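Local coordinates for uncharacterized ATP-binding protein MJECL15 (Methanocaldococcus jannaschii, PDB 3H92), which is of unknown function but probably binds ATP, the part described here being its C-terminal domain, probably related to helix-turn-helix domains, at residues Glu13-Glu18 against Ala87-Leu92; Glu35-Leu40 against Ile58-Leu62. The contacts are given in a common frame with arbitrary orientation. Numbering follows the deposited sequence.

Interaction 1: residues Glu13-Glu18 against Ala87-Leu92; sequences ERNHLE and AIKRML
Two helical segments, 13-18 and 87-91, cross at -66° with their axes 9.8 Å apart; L92 ends the chain. The backbones come closest at R14 and A87, whose CA atoms lie 5.0 Å apart, as the small alanine allows: A87 CB packs against R14 CA at 4.0 Å. One turn on, L17 points at the partner helix, and its CD1 meets I88 CG1 at 4.2 Å, M91 SE (selenomethionine) at 3.7 Å and L92 CD1 at 4.3 Å. M91 (chi1 m, chi2 t, chi3 p) reaches back alongside R14. The R14 side chain (chi1 t) packs across the middle of the contact, with R90 CG over one guanidinium face; R14 NE and R90 NE, two like-charged donors 3.0 Å apart, form no hydrogen bond, an unfavourable approach. A long, charge-only salt bridge links R14 NH2 to E18 OE1 at 3.9 Å. L17, A87 and M91 make the apolar part of this packing of first against last helix; L17 and L92 also touch L40 of helix 33-45.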
# COMPACT_ATOMS: atom_id res chain seq x y z
N GLU A 13 11.92 -3.93 -0.63
CA GLU A 13 10.50 -3.56 -0.58
C GLU A 13 10.19 -2.50 0.45
O GLU A 13 9.22 -1.77 0.33
CB GLU A 13 9.60 -4.76 -0.28
CG GLU A 13 8.23 -4.59 -0.93
CD GLU A 13 8.24 -4.93 -2.44
OE1 GLU A 13 9.09 -5.75 -2.83
OE2 GLU A 13 7.38 -4.40 -3.22
N ARG A 14 11.00 -2.45 1.49
CA ARG A 14 10.97 -1.35 2.40
C ARG A 14 11.44 -0.06 1.71
O ARG A 14 10.84 0.99 1.88
CB ARG A 14 11.90 -1.66 3.54
CG ARG A 14 11.61 -0.95 4.75
CD ARG A 14 11.00 -1.84 5.76
NE ARG A 14 11.73 -1.74 7.02
CZ ARG A 14 11.96 -0.60 7.68
NH1 ARG A 14 12.62 -0.64 8.85
NH2 ARG A 14 11.56 0.59 7.20
N ASN A 15 12.52 -0.14 0.92
CA ASN A 15 12.94 1.00 0.11
C ASN A 15 11.96 1.29 -1.01
O ASN A 15 11.81 2.44 -1.40
CB ASN A 15 14.36 0.84 -0.46
CG ASN A 15 15.35 1.84 0.14
OD1 ASN A 15 15.22 3.08 -0.02
ND2 ASN A 15 16.36 1.30 0.84
N HIS A 16 11.28 0.26 -1.51
CA HIS A 16 10.17 0.49 -2.44
C HIS A 16 9.05 1.33 -1.80
O HIS A 16 8.65 2.32 -2.35
CB HIS A 16 9.61 -0.81 -2.96
CG HIS A 16 8.46 -0.64 -3.91
ND1 HIS A 16 7.40 -1.52 -3.98
CD2 HIS A 16 8.21 0.32 -4.85
CE1 HIS A 16 6.54 -1.11 -4.90
NE2 HIS A 16 7.01 0.01 -5.44
N LEU A 17 8.59 0.92 -0.63
CA LEU A 17 7.54 1.60 0.07
C LEU A 17 8.05 2.98 0.49
O LEU A 17 7.38 3.96 0.26
CB LEU A 17 7.10 0.79 1.30
CG LEU A 17 5.62 0.76 1.74
CD1 LEU A 17 5.57 0.58 3.25
CD2 LEU A 17 4.76 1.98 1.27
N GLU A 18 9.23 3.05 1.10
CA GLU A 18 9.90 4.34 1.35
C GLU A 18 9.93 5.30 0.15
O GLU A 18 9.55 6.46 0.26
CB GLU A 18 11.36 4.14 1.79
CG GLU A 18 11.54 3.61 3.22
CD GLU A 18 13.00 3.30 3.58
OE1 GLU A 18 13.27 2.19 4.14
OE2 GLU A 18 13.88 4.19 3.30
N ALA A 87 6.81 -4.84 5.21
CA ALA A 87 7.35 -3.48 5.14
C ALA A 87 6.32 -2.50 5.71
O ALA A 87 6.67 -1.63 6.45
CB ALA A 87 7.70 -3.13 3.74
N ILE A 88 5.05 -2.70 5.42
CA ILE A 88 3.95 -1.95 6.06
C ILE A 88 3.94 -2.05 7.58
O ILE A 88 3.87 -1.07 8.35
CB ILE A 88 2.60 -2.46 5.55
CG1 ILE A 88 2.39 -2.06 4.08
CG2 ILE A 88 1.41 -1.90 6.40
CD1 ILE A 88 1.28 -2.92 3.36
N LYS A 89 3.98 -3.26 8.06
CA LYS A 89 3.94 -3.45 9.47
C LYS A 89 5.08 -2.72 10.12
O LYS A 89 4.91 -2.01 11.10
CB LYS A 89 3.96 -4.94 9.78
CG LYS A 89 2.63 -5.59 9.32
CD LYS A 89 2.38 -6.96 9.99
CE LYS A 89 3.23 -8.07 9.35
NZ LYS A 89 3.03 -9.39 10.05
N ARG A 90 6.26 -2.88 9.55
CA ARG A 90 7.44 -2.27 10.09
C ARG A 90 7.49 -0.75 9.95
O ARG A 90 8.08 -0.08 10.83
CB ARG A 90 8.64 -2.85 9.37
CG ARG A 90 10.01 -2.52 9.93
CD ARG A 90 11.06 -3.56 9.41
NE ARG A 90 10.58 -4.24 8.19
CZ ARG A 90 10.23 -5.54 8.06
NH1 ARG A 90 10.33 -6.46 9.07
NH2 ARG A 90 9.78 -5.94 6.85
N MSE A 91 6.93 -0.20 8.86
CA MSE A 91 7.07 1.23 8.62
C MSE A 91 5.90 2.11 9.08
O MSE A 91 6.06 3.31 9.36
CB MSE A 91 7.28 1.45 7.17
CG MSE A 91 8.69 1.09 6.81
SE MSE A 91 8.83 1.29 4.91
CE MSE A 91 8.82 3.27 4.87
N LEU A 92 4.73 1.51 9.13
CA LEU A 92 3.53 2.17 9.54
C LEU A 92 3.11 1.72 10.91
O LEU A 92 2.30 2.46 11.47
CB LEU A 92 2.40 1.89 8.55
CG LEU A 92 2.44 2.65 7.22
CD1 LEU A 92 3.80 2.57 6.60
CD2 LEU A 92 1.42 2.06 6.33

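Interaction 2: residues Glu35-Leu40 against Ile58-Leu62; sequences EVLEAL and IRIFL
I58 and L62, one turn apart on helix 56-64, and V36 of helix 33-45 bury the most surface here. The helices are nearly perpendicular, crossing at -79° with axes 10.9 Å apart, and the nearest CA atoms are those of V36 and I58, at 6.6 Å. I58 (chi1 m, chi2 t) points at the partner helix: its CD1 approaches V36 N at 3.7 Å and E35 CB at a tight 3.3 Å, while its CG2 lies 4.0 Å from A39 CB and 4.2 Å from V36 CG2. L62, also m,t, sets CD2 4.3 Å from V36 CG1 and CD1 3.8 Å from L40 CD2, with A39 CB 4.4 Å from L62 CD1. The short A39 side chain thus faces both I58 and L62. The interface is apolar, and V24 of helix 8-27 adjoins V36. The order helix 33-45, strand 49-50, helix 56-64, hairpin 68-71/76-79 recalls a winged-helix domain, consistent with the family's HTH clan.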
# COMPACT_ATOMS: atom_id res chain seq x y z
N GLU A 35 -3.64 10.23 3.56
CA GLU A 35 -4.69 9.27 3.16
C GLU A 35 -4.10 7.98 2.66
O GLU A 35 -4.69 6.93 2.84
CB GLU A 35 -5.48 9.80 1.98
CG GLU A 35 -6.52 10.85 2.25
CD GLU A 35 -7.22 11.25 0.92
OE1 GLU A 35 -6.55 11.91 0.05
OE2 GLU A 35 -8.44 10.92 0.76
N VAL A 36 -2.97 8.08 1.96
CA VAL A 36 -2.18 6.90 1.65
C VAL A 36 -1.74 6.22 2.93
O VAL A 36 -1.94 5.02 3.03
CB VAL A 36 -0.99 7.20 0.70
CG1 VAL A 36 -0.04 6.01 0.59
CG2 VAL A 36 -1.53 7.59 -0.66
N LEU A 37 -1.22 6.96 3.93
CA LEU A 37 -0.81 6.32 5.22
C LEU A 37 -1.97 5.62 5.84
O LEU A 37 -1.83 4.50 6.31
CB LEU A 37 -0.27 7.25 6.30
CG LEU A 37 1.18 7.74 6.37
CD1 LEU A 37 1.41 8.53 7.71
CD2 LEU A 37 2.23 6.62 6.16
N GLU A 38 -3.10 6.32 5.90
CA GLU A 38 -4.26 5.78 6.61
C GLU A 38 -4.76 4.52 5.89
O GLU A 38 -4.99 3.50 6.55
CB GLU A 38 -5.36 6.81 6.84
CG GLU A 38 -5.10 7.73 8.07
CD GLU A 38 -4.48 6.98 9.32
OE1 GLU A 38 -5.14 6.04 9.84
OE2 GLU A 38 -3.31 7.29 9.73
N ALA A 39 -4.79 4.56 4.56
CA ALA A 39 -5.05 3.36 3.77
C ALA A 39 -4.14 2.20 4.17
O ALA A 39 -4.62 1.19 4.59
CB ALA A 39 -4.91 3.65 2.30
N LEU A 40 -2.84 2.37 4.06
CA LEU A 40 -1.92 1.25 4.26
C LEU A 40 -1.95 0.72 5.66
O LEU A 40 -1.72 -0.47 5.91
CB LEU A 40 -0.48 1.68 3.88
CG LEU A 40 -0.30 1.88 2.36
CD1 LEU A 40 1.08 2.36 2.00
CD2 LEU A 40 -0.54 0.60 1.63
N ILE A 58 -7.00 6.03 -4.40
CA ILE A 58 -5.85 5.55 -3.64
C ILE A 58 -5.63 4.11 -3.98
O ILE A 58 -4.49 3.73 -4.24
CB ILE A 58 -6.05 5.76 -2.14
CG1 ILE A 58 -6.12 7.26 -1.88
CG2 ILE A 58 -4.92 5.20 -1.34
CD1 ILE A 58 -5.80 7.60 -0.44
N ARG A 59 -6.69 3.32 -4.01
CA ARG A 59 -6.51 1.91 -4.38
C ARG A 59 -5.91 1.79 -5.76
O ARG A 59 -5.01 1.00 -5.96
CB ARG A 59 -7.80 1.07 -4.30
CG ARG A 59 -8.63 1.04 -5.57
CD ARG A 59 -9.61 -0.05 -5.60
NE ARG A 59 -10.93 0.42 -6.00
CZ ARG A 59 -11.92 0.78 -5.15
NH1 ARG A 59 -13.08 1.13 -5.68
NH2 ARG A 59 -11.78 0.80 -3.80
N ILE A 60 -6.43 2.55 -6.70
CA ILE A 60 -5.94 2.49 -8.03
C ILE A 60 -4.44 2.76 -8.07
O ILE A 60 -3.68 2.05 -8.72
CB ILE A 60 -6.68 3.53 -8.86
CG1 ILE A 60 -8.05 3.01 -9.23
CG2 ILE A 60 -5.94 3.82 -10.14
CD1 ILE A 60 -8.81 3.98 -10.14
N PHE A 61 -4.02 3.76 -7.32
CA PHE A 61 -2.62 4.14 -7.26
C PHE A 61 -1.72 3.08 -6.65
O PHE A 61 -0.67 2.72 -7.16
CB PHE A 61 -2.53 5.44 -6.45
CG PHE A 61 -1.14 5.90 -6.20
CD1 PHE A 61 -0.43 6.52 -7.20
CD2 PHE A 61 -0.51 5.64 -4.97
CE1 PHE A 61 0.90 6.93 -7.00
CE2 PHE A 61 0.79 6.01 -4.77
CZ PHE A 61 1.51 6.66 -5.78
N LEU A 62 -2.14 2.56 -5.52
CA LEU A 62 -1.39 1.53 -4.82
C LEU A 62 -1.32 0.22 -5.54
O LEU A 62 -0.40 -0.54 -5.35
CB LEU A 62 -2.03 1.32 -3.45
CG LEU A 62 -1.90 2.52 -2.52
CD1 LEU A 62 -2.59 2.18 -1.19
CD2 LEU A 62 -0.42 2.88 -2.31

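The centres of interactions 1 and 2 are 13 Å apart, and the two contacts meet directly: L17 CD2 lies 3.8 Å from L40 CD1, and I88 CG2 3.5 Å from L40 O. Along the chain the order is 13-18, 35-40, 58-62, 87-92, so interaction 1 brings together the two ends of the domain while interaction 2 is formed wholly by the chain between them. Helix 33-45 supplies one side of interaction 2, and its L40 also touches L17, I88 and L92 of interaction 1. L40 thus connects the buried apolar contact of interaction 2 with the partly buried interaction 1 within one compact domain, beside the three-stranded antiparallel sheet of 49-50, 76-79 and 68-71.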